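Local coordinates for protein hydrolase, isochorismatase family (Pseudomonas putida, PDB 4L07) that probably hydrolyses the amide bond of maleamate, releasing maleate and ammonia, as a cysteine hydrolase of the isochorismatase family, at residues A[23-28]-A[119-124]; A[149-154]-A[184-189]. All coordinates share one frame; numbering follows the deposited sequence.

Interaction 1 (A[23-28]-A[119-124]); sequences AIIVVD and ASSFFG
The hydroxyl of the loop residue Ser121 is set against both methyls of the strand residue Val27, with no hydrogen bond joining the two segments. Ser121 OG lies 3.6 Å from Val27 CG2 and 3.7 Å from Val27 CG1, so it meets the two branches at nearly equal range. This is the isochorismatase-type alpha/beta fold: strand 22-27 runs inside the parallel sheet, and 119-124 belongs to the loop between strand 112-116 and helix 127-133. The loop meets the strand through side chains alone. The buried serine hydroxyl has its polar partner in Thr153 on helix 146-159. Further toward the start of the strand the chemistry turns apolar. Ile25 carries CG1 anti to its carbonyl carbon, and the extended second torsion (chi2 163°) sends CD1 out to the far end of the Phe122 ring, 4.2 Å from Phe122 CZ. The methyl comes in obliquely, and the two side chains cross at about a right angle. Beyond Val27, Asp28 bonds to Lys116 and Thr68 and packs on Cys149, a grouping consistent with the Asp-Lys-Cys triad of this family. The loop owes part of its shape to an ST turn: Phe122 N donates to Ser120 OG at 3.0 Å, with an N-H...O angle of 155°.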
ATOM      1  N   ALA A  23      -8.910  11.585  15.377  1.00 21.56           N
ATOM      2  CA  ALA A  23      -9.323  10.194  15.480  1.00 21.18           C
ATOM      3  C   ALA A  23      -8.392   9.468  16.443  1.00 21.19           C
ATOM      4  O   ALA A  23      -7.202   9.804  16.555  1.00 21.88           O
ATOM      5  CB  ALA A  23      -9.319   9.522  14.111  1.00 20.63           C
ATOM      6  N   ILE A  24      -8.946   8.495  17.160  1.00 20.75           N
ATOM      7  CA  ILE A  24      -8.186   7.720  18.132  1.00 20.88           C
ATOM      8  C   ILE A  24      -7.910   6.335  17.545  1.00 20.92           C
ATOM      9  O   ILE A  24      -8.835   5.647  17.098  1.00 21.18           O
ATOM     10  CB  ILE A  24      -8.961   7.569  19.472  1.00 21.09           C
ATOM     11  CG1 ILE A  24      -9.656   8.885  19.893  1.00 20.81           C
ATOM     12  CG2 ILE A  24      -8.084   6.960  20.572  1.00 21.21           C
ATOM     13  CD1 ILE A  24      -8.764  10.101  20.099  1.00 21.00           C
ATOM     14  N   ILE A  25      -6.643   5.932  17.546  1.00 20.31           N
ATOM     15  CA  ILE A  25      -6.266   4.578  17.140  1.00 20.19           C
ATOM     16  C   ILE A  25      -5.753   3.832  18.368  1.00 20.16           C
ATOM     17  O   ILE A  25      -4.778   4.250  18.989  1.00 20.18           O
ATOM     18  CB  ILE A  25      -5.182   4.576  16.038  1.00 20.28           C
ATOM     19  CG1 ILE A  25      -5.582   5.501  14.879  1.00 21.33           C
ATOM     20  CG2 ILE A  25      -4.900   3.147  15.579  1.00 20.42           C
ATOM     21  CD1 ILE A  25      -4.433   5.873  13.961  1.00 21.82           C
ATOM     22  N   VAL A  26      -6.427   2.743  18.715  1.00 19.23           N
ATOM     23  CA  VAL A  26      -6.036   1.915  19.860  1.00 19.59           C
ATOM     24  C   VAL A  26      -5.379   0.646  19.327  1.00 19.81           C
ATOM     25  O   VAL A  26      -6.045  -0.259  18.826  1.00 19.99           O
ATOM     26  CB  VAL A  26      -7.247   1.576  20.749  1.00 19.68           C
ATOM     27  CG1 VAL A  26      -6.808   0.835  22.011  1.00 19.38           C
ATOM     28  CG2 VAL A  26      -7.986   2.848  21.117  1.00 20.25           C
ATOM     29  N   VAL A  27      -4.054   0.602  19.421  1.00 20.20           N
ATOM     30  CA  VAL A  27      -3.267  -0.462  18.801  1.00 19.90           C
ATOM     31  C   VAL A  27      -3.103  -1.695  19.689  1.00 20.28           C
ATOM     32  O   VAL A  27      -2.390  -1.656  20.697  1.00 20.66           O
ATOM     33  CB  VAL A  27      -1.864   0.051  18.388  1.00 19.42           C
ATOM     34  CG1 VAL A  27      -1.078  -1.042  17.681  1.00 18.75           C
ATOM     35  CG2 VAL A  27      -1.985   1.284  17.509  1.00 19.96           C
ATOM     36  N   ASP A  28      -3.774  -2.782  19.306  1.00 19.66           N
ATOM     37  CA  ASP A  28      -3.526  -4.119  19.863  1.00 19.81           C
ATOM     38  C   ASP A  28      -3.630  -4.222  21.388  1.00 20.07           C
ATOM     39  O   ASP A  28      -2.835  -4.933  22.015  1.00 20.32           O
ATOM     40  CB  ASP A  28      -2.156  -4.657  19.409  1.00 20.21           C
ATOM     41  CG  ASP A  28      -2.044  -4.788  17.898  1.00 20.97           C
ATOM     42  OD1 ASP A  28      -3.085  -4.740  17.203  1.00 22.11           O
ATOM     43  OD2 ASP A  28      -0.905  -4.962  17.403  1.00 21.11           O
ATOM     44  N   ALA A 119       3.016  -5.450  12.248  1.00 19.23           N
ATOM     45  CA  ALA A 119       3.161  -4.466  13.330  1.00 18.76           C
ATOM     46  C   ALA A 119       2.314  -3.203  13.115  1.00 19.15           C
ATOM     47  O   ALA A 119       1.524  -2.824  13.978  1.00 19.25           O
ATOM     48  CB  ALA A 119       4.635  -4.108  13.530  1.00 19.17           C
ATOM     49  N   SER A 120       2.464  -2.559  11.962  1.00 18.79           N
ATOM     50  CA  SER A 120       1.756  -1.309  11.694  1.00 18.72           C
ATOM     51  C   SER A 120       0.259  -1.513  11.488  1.00 18.12           C
ATOM     52  O   SER A 120      -0.158  -2.408  10.756  1.00 18.31           O
ATOM     53  CB  SER A 120       2.315  -0.626  10.454  1.00 18.71           C
ATOM     54  OG  SER A 120       1.469   0.458  10.096  1.00 18.91           O
ATOM     55  N   SER A 121      -0.538  -0.644  12.099  1.00 18.50           N
ATOM     56  CA  SER A 121      -1.988  -0.702  11.962  1.00 18.65           C
ATOM     57  C   SER A 121      -2.440  -0.343  10.549  1.00 18.65           C
ATOM     58  O   SER A 121      -3.575  -0.619  10.177  1.00 19.00           O
ATOM     59  CB  SER A 121      -2.650   0.216  12.982  1.00 19.33           C
ATOM     60  OG  SER A 121      -2.379  -0.261  14.288  1.00 19.58           O
ATOM     61  N   PHE A 122      -1.541   0.268   9.775  1.00 18.40           N
ATOM     62  CA  PHE A 122      -1.849   0.697   8.403  1.00 17.90           C
ATOM     63  C   PHE A 122      -1.441  -0.327   7.361  1.00 17.85           C
ATOM     64  O   PHE A 122      -1.977  -0.330   6.248  1.00 17.47           O
ATOM     65  CB  PHE A 122      -1.141   2.016   8.071  1.00 17.95           C
ATOM     66  CG  PHE A 122      -1.676   3.202   8.815  1.00 18.32           C
ATOM     67  CD1 PHE A 122      -1.234   3.490  10.107  1.00 18.39           C
ATOM     68  CD2 PHE A 122      -2.610   4.048   8.220  1.00 18.66           C
ATOM     69  CE1 PHE A 122      -1.723   4.592  10.794  1.00 18.39           C
ATOM     70  CE2 PHE A 122      -3.101   5.154   8.901  1.00 18.86           C
ATOM     71  CZ  PHE A 122      -2.657   5.423  10.193  1.00 18.50           C
ATOM     72  N   PHE A 123      -0.487  -1.185   7.701  1.00 17.48           N
ATOM     73  CA  PHE A 123       0.055  -2.106   6.711  1.00 17.87           C
ATOM     74  C   PHE A 123      -0.887  -3.258   6.377  1.00 18.17           C
ATOM     75  O   PHE A 123      -1.228  -4.067   7.239  1.00 18.34           O
ATOM     76  CB  PHE A 123       1.442  -2.647   7.097  1.00 18.55           C
ATOM     77  CG  PHE A 123       2.089  -3.415   5.979  1.00 18.97           C
ATOM     78  CD1 PHE A 123       3.006  -2.795   5.137  1.00 19.38           C
ATOM     79  CD2 PHE A 123       1.713  -4.733   5.712  1.00 19.75           C
ATOM     80  CE1 PHE A 123       3.568  -3.488   4.076  1.00 19.48           C
ATOM     81  CE2 PHE A 123       2.265  -5.428   4.647  1.00 19.59           C
ATOM     82  CZ  PHE A 123       3.203  -4.804   3.833  1.00 19.70           C
ATOM     83  N   GLY A 124      -1.285  -3.330   5.106  1.00 18.23           N
ATOM     84  CA  GLY A 124      -2.162  -4.399   4.643  1.00 18.43           C
ATOM     85  C   GLY A 124      -3.534  -4.338   5.289  1.00 18.65           C
ATOM     86  O   GLY A 124      -4.151  -5.373   5.514  1.00 19.91           O
TER

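Interaction 2 (A[149-154]-A[184-189]); sequences CVRATV and YDIQQK. With SO4 (sulfate ion), chain C; SO4 (sulfate ion), chain E.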
ATOM      1  N   CYS A 149       4.223  -2.500  17.711  1.00 18.23           N
ATOM      2  CA  CYS A 149       3.040  -2.084  16.957  1.00 18.39           C
ATOM      3  C   CYS A 149       2.726  -0.584  17.049  1.00 18.36           C
ATOM      4  O   CYS A 149       2.313   0.021  16.059  1.00 18.31           O
ATOM      5  CB  CYS A 149       1.832  -2.918  17.372  1.00 18.64           C
ATOM      6  N   VAL A 150       2.934   0.021  18.221  1.00 18.15           N
ATOM      7  CA  VAL A 150       2.651   1.452  18.397  1.00 18.12           C
ATOM      8  C   VAL A 150       3.582   2.300  17.538  1.00 18.06           C
ATOM      9  O   VAL A 150       3.111   3.104  16.721  1.00 17.80           O
ATOM     10  CB  VAL A 150       2.729   1.896  19.875  1.00 18.53           C
ATOM     11  CG1 VAL A 150       2.589   3.416  19.997  1.00 18.69           C
ATOM     12  CG2 VAL A 150       1.636   1.216  20.680  1.00 19.29           C
ATOM     13  N   ARG A 151       4.893   2.100  17.693  1.00 17.94           N
ATOM     14  CA  ARG A 151       5.870   2.867  16.913  1.00 18.56           C
ATOM     15  C   ARG A 151       5.651   2.677  15.415  1.00 17.70           C
ATOM     16  O   ARG A 151       5.717   3.638  14.648  1.00 17.90           O
ATOM     17  CB  ARG A 151       7.308   2.492  17.280  1.00 19.69           C
ATOM     18  CG  ARG A 151       8.345   3.357  16.561  1.00 21.30           C
ATOM     19  CD  ARG A 151       9.484   2.498  16.049  1.00 22.90           C
ATOM     20  NE  ARG A 151      10.452   3.254  15.235  1.00 24.02           N
ATOM     21  CZ  ARG A 151      11.520   3.857  15.740  1.00 23.23           C
ATOM     22  NH1 ARG A 151      12.363   4.515  14.952  1.00 22.03           N
ATOM     23  NH2 ARG A 151      11.750   3.794  17.043  1.00 24.41           N
ATOM     24  N   ALA A 152       5.396   1.436  15.003  1.00 17.38           N
ATOM     25  CA  ALA A 152       5.155   1.136  13.584  1.00 17.78           C
ATOM     26  C   ALA A 152       3.927   1.873  13.049  1.00 17.61           C
ATOM     27  O   ALA A 152       3.924   2.378  11.908  1.00 17.65           O
ATOM     28  CB  ALA A 152       5.021  -0.370  13.372  1.00 18.03           C
ATOM     29  N   THR A 153       2.884   1.937  13.874  1.00 17.21           N
ATOM     30  CA  THR A 153       1.631   2.614  13.521  1.00 17.88           C
ATOM     31  C   THR A 153       1.858   4.117  13.403  1.00 17.66           C
ATOM     32  O   THR A 153       1.320   4.767  12.496  1.00 18.12           O
ATOM     33  CB  THR A 153       0.534   2.297  14.566  1.00 17.91           C
ATOM     34  OG1 THR A 153       0.251   0.895  14.524  1.00 18.45           O
ATOM     35  CG2 THR A 153      -0.760   3.078  14.304  1.00 18.05           C
ATOM     36  N   VAL A 154       2.673   4.649  14.310  1.00 17.26           N
ATOM     37  CA  VAL A 154       2.995   6.073  14.339  1.00 17.57           C
ATOM     38  C   VAL A 154       3.756   6.488  13.084  1.00 17.22           C
ATOM     39  O   VAL A 154       3.389   7.472  12.443  1.00 17.43           O
ATOM     40  CB  VAL A 154       3.773   6.451  15.618  1.00 17.62           C
ATOM     41  CG1 VAL A 154       4.447   7.818  15.490  1.00 17.92           C
ATOM     42  CG2 VAL A 154       2.823   6.436  16.804  1.00 18.09           C
ATOM     43  N   TYR A 184      11.497   8.488  22.211  1.00 20.18           N
ATOM     44  CA  TYR A 184      12.500   9.463  21.782  1.00 19.95           C
ATOM     45  C   TYR A 184      12.464   9.644  20.265  1.00 19.67           C
ATOM     46  O   TYR A 184      12.356  10.775  19.772  1.00 18.67           O
ATOM     47  CB  TYR A 184      13.906   9.067  22.245  1.00 20.91           C
ATOM     48  CG  TYR A 184      14.977  10.007  21.720  1.00 21.35           C
ATOM     49  CD1 TYR A 184      15.175  11.259  22.304  1.00 21.98           C
ATOM     50  CD2 TYR A 184      15.774   9.654  20.628  1.00 21.44           C
ATOM     51  CE1 TYR A 184      16.142  12.131  21.826  1.00 22.35           C
ATOM     52  CE2 TYR A 184      16.747  10.519  20.141  1.00 21.74           C
ATOM     53  CZ  TYR A 184      16.927  11.753  20.748  1.00 22.17           C
ATOM     54  OH  TYR A 184      17.882  12.624  20.284  1.00 22.13           O
ATOM     55  N   ASP A 185      12.545   8.535  19.532  1.00 19.29           N
ATOM     56  CA  ASP A 185      12.513   8.591  18.068  1.00 19.48           C
ATOM     57  C   ASP A 185      11.244   9.255  17.544  1.00 19.14           C
ATOM     58  O   ASP A 185      11.296  10.026  16.582  1.00 19.17           O
ATOM     59  CB  ASP A 185      12.647   7.196  17.455  1.00 20.21           C
ATOM     60  CG  ASP A 185      14.043   6.601  17.604  1.00 20.37           C
ATOM     61  OD1 ASP A 185      15.012   7.301  18.007  1.00 20.10           O
ATOM     62  OD2 ASP A 185      14.164   5.403  17.297  1.00 20.74           O
ATOM     63  N   ILE A 186      10.105   8.928  18.158  1.00 18.50           N
ATOM     64  CA  ILE A 186       8.829   9.526  17.776  1.00 18.46           C
ATOM     65  C   ILE A 186       8.856  11.048  17.978  1.00 18.66           C
ATOM     66  O   ILE A 186       8.594  11.797  17.041  1.00 19.13           O
ATOM     67  CB  ILE A 186       7.634   8.869  18.508  1.00 18.57           C
ATOM     68  CG1 ILE A 186       7.440   7.432  18.005  1.00 18.87           C
ATOM     69  CG2 ILE A 186       6.360   9.681  18.300  1.00 18.12           C
ATOM     70  CD1 ILE A 186       6.625   6.551  18.939  1.00 19.34           C
ATOM     71  N   GLN A 187       9.211  11.492  19.183  1.00 19.23           N
ATOM     72  CA  GLN A 187       9.289  12.928  19.495  1.00 19.88           C
ATOM     73  C   GLN A 187      10.209  13.693  18.532  1.00 20.14           C
ATOM     74  O   GLN A 187       9.909  14.819  18.132  1.00 19.37           O
ATOM     75  CB  GLN A 187       9.722  13.141  20.953  1.00 21.23           C
ATOM     76  CG  GLN A 187       9.826  14.604  21.394  1.00 22.71           C
ATOM     77  CD  GLN A 187       8.538  15.392  21.212  1.00 23.63           C
ATOM     78  OE1 GLN A 187       7.438  14.876  21.413  1.00 24.28           O
ATOM     79  NE2 GLN A 187       8.674  16.668  20.843  1.00 25.94           N
ATOM     80  N   GLN A 188      11.315  13.063  18.145  1.00 19.79           N
ATOM     81  CA  GLN A 188      12.258  13.699  17.238  1.00 19.62           C
ATOM     82  C   GLN A 188      11.757  13.744  15.796  1.00 19.13           C
ATOM     83  O   GLN A 188      11.864  14.782  15.136  1.00 19.41           O
ATOM     84  CB  GLN A 188      13.629  13.009  17.304  1.00 20.34           C
ATOM     85  CG  GLN A 188      14.359  13.207  18.633  1.00 21.74           C
ATOM     86  CD  GLN A 188      14.499  14.674  19.016  1.00 22.74           C
ATOM     87  OE1 GLN A 188      14.286  15.047  20.172  1.00 25.46           O
ATOM     88  NE2 GLN A 188      14.837  15.514  18.047  1.00 21.52           N
ATOM     89  N   LYS A 189      11.183  12.636  15.325  1.00 18.44           N
ATOM     90  CA  LYS A 189      10.990  12.439  13.881  1.00 18.78           C
ATOM     91  C   LYS A 189       9.557  12.307  13.380  1.00 18.48           C
ATOM     92  O   LYS A 189       9.287  12.594  12.209  1.00 18.72           O
ATOM     93  CB  LYS A 189      11.780  11.215  13.401  1.00 19.17           C
ATOM     94  CG  LYS A 189      13.263  11.251  13.739  1.00 19.31           C
ATOM     95  CD  LYS A 189      14.007  10.102  13.072  1.00 19.04           C
ATOM     96  CE  LYS A 189      15.474  10.082  13.488  1.00 18.88           C
ATOM     97  NZ  LYS A 189      16.189   8.891  12.950  1.00 18.67           N
TER
HETATM   98  S   SO4 C 301       4.482  -5.924  19.548  1.00 20.39           S
HETATM   99  O1  SO4 C 301       4.386  -6.646  20.844  1.00 20.94           O
HETATM  100  O2  SO4 C 301       4.108  -4.513  19.713  1.00 20.25           O
HETATM  101  O3  SO4 C 301       5.876  -5.987  19.059  1.00 22.21           O
HETATM  102  O4  SO4 C 301       3.596  -6.556  18.531  1.00 22.00           O
HETATM  103  S   SO4 E 301      16.555   9.341   8.949  1.00 18.81           S
HETATM  104  O1  SO4 E 301      16.985   7.937   8.782  1.00 19.28           O
HETATM  105  O2  SO4 E 301      15.690   9.464  10.136  1.00 20.02           O
HETATM  106  O3  SO4 E 301      17.745  10.208   9.121  1.00 19.65           O
HETATM  107  O4  SO4 E 301      15.844   9.779   7.729  1.00 19.41           O
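Helix segments 149-154 and 184-189 run nearly parallel, 11° apart, with their axes 10.9 Å apart at closest approach. Arg151 reaches across for Asp185: CG leaves anti to the backbone N, and the chain then bends at chi2 (-137°) to bring the guanidinium end-on to the acid. Both terminal nitrogens converge on one oxygen, Asp185 OD2, at 2.9 Å from Arg151 NH2 and 3.1 Å from Arg151 NH1. The oxygen lies in the guanidinium plane and is met on its anti side, while the carboxylate stands almost perpendicular to that plane, at 89°. Arg151 NH2 also bonds to Ser182, and Arg151 of a second subunit comes close, a crowding of like charge that Asp185 probably eases. A leucine in place of Arg151 would probably leave the buried Asp185 OD2 without both its donors and its countercharge. One turn further along helix 146-159, Val154 CG1 packs at 3.9 Å from Ile186 CG2, the two side chains crossing at about a right angle. Cys149 N donates almost straight to O2 of one sulfate, 2.8 Å away, and Lys189 NZ to O2 of another, 2.9 Å away. These sites are equivalent across the interface, each made by Cys149 N, Thr145 and Arg174 of one subunit and Lys189 of the other; the ions probably come from crystallisation liquor. Successive crossover helices pack here on one side of the parallel sheet, as in the Rossmann-like isochorismatase fold.

Both contacts are buried, yet interaction 1 lies closer to the middle of the chain, about 5 Å from its centre against about 10 Å for interaction 2. The first joins a sheet strand to a loop; the second joins two helices that flank the sheet. Helix 146-159 connects them: Ser121 OG of interaction 1 lies 2.9 Å from Thr153 OG1 of interaction 2, a probable hydrogen bond, and Cys149 CB packs 3.5 Å from Val27 CG1. Chemistry follows position, with small van der Waals contacts near the triad-like residues and a salt bridge beside the subunit interface. The second subunit touches both, but far more residues of interaction 2.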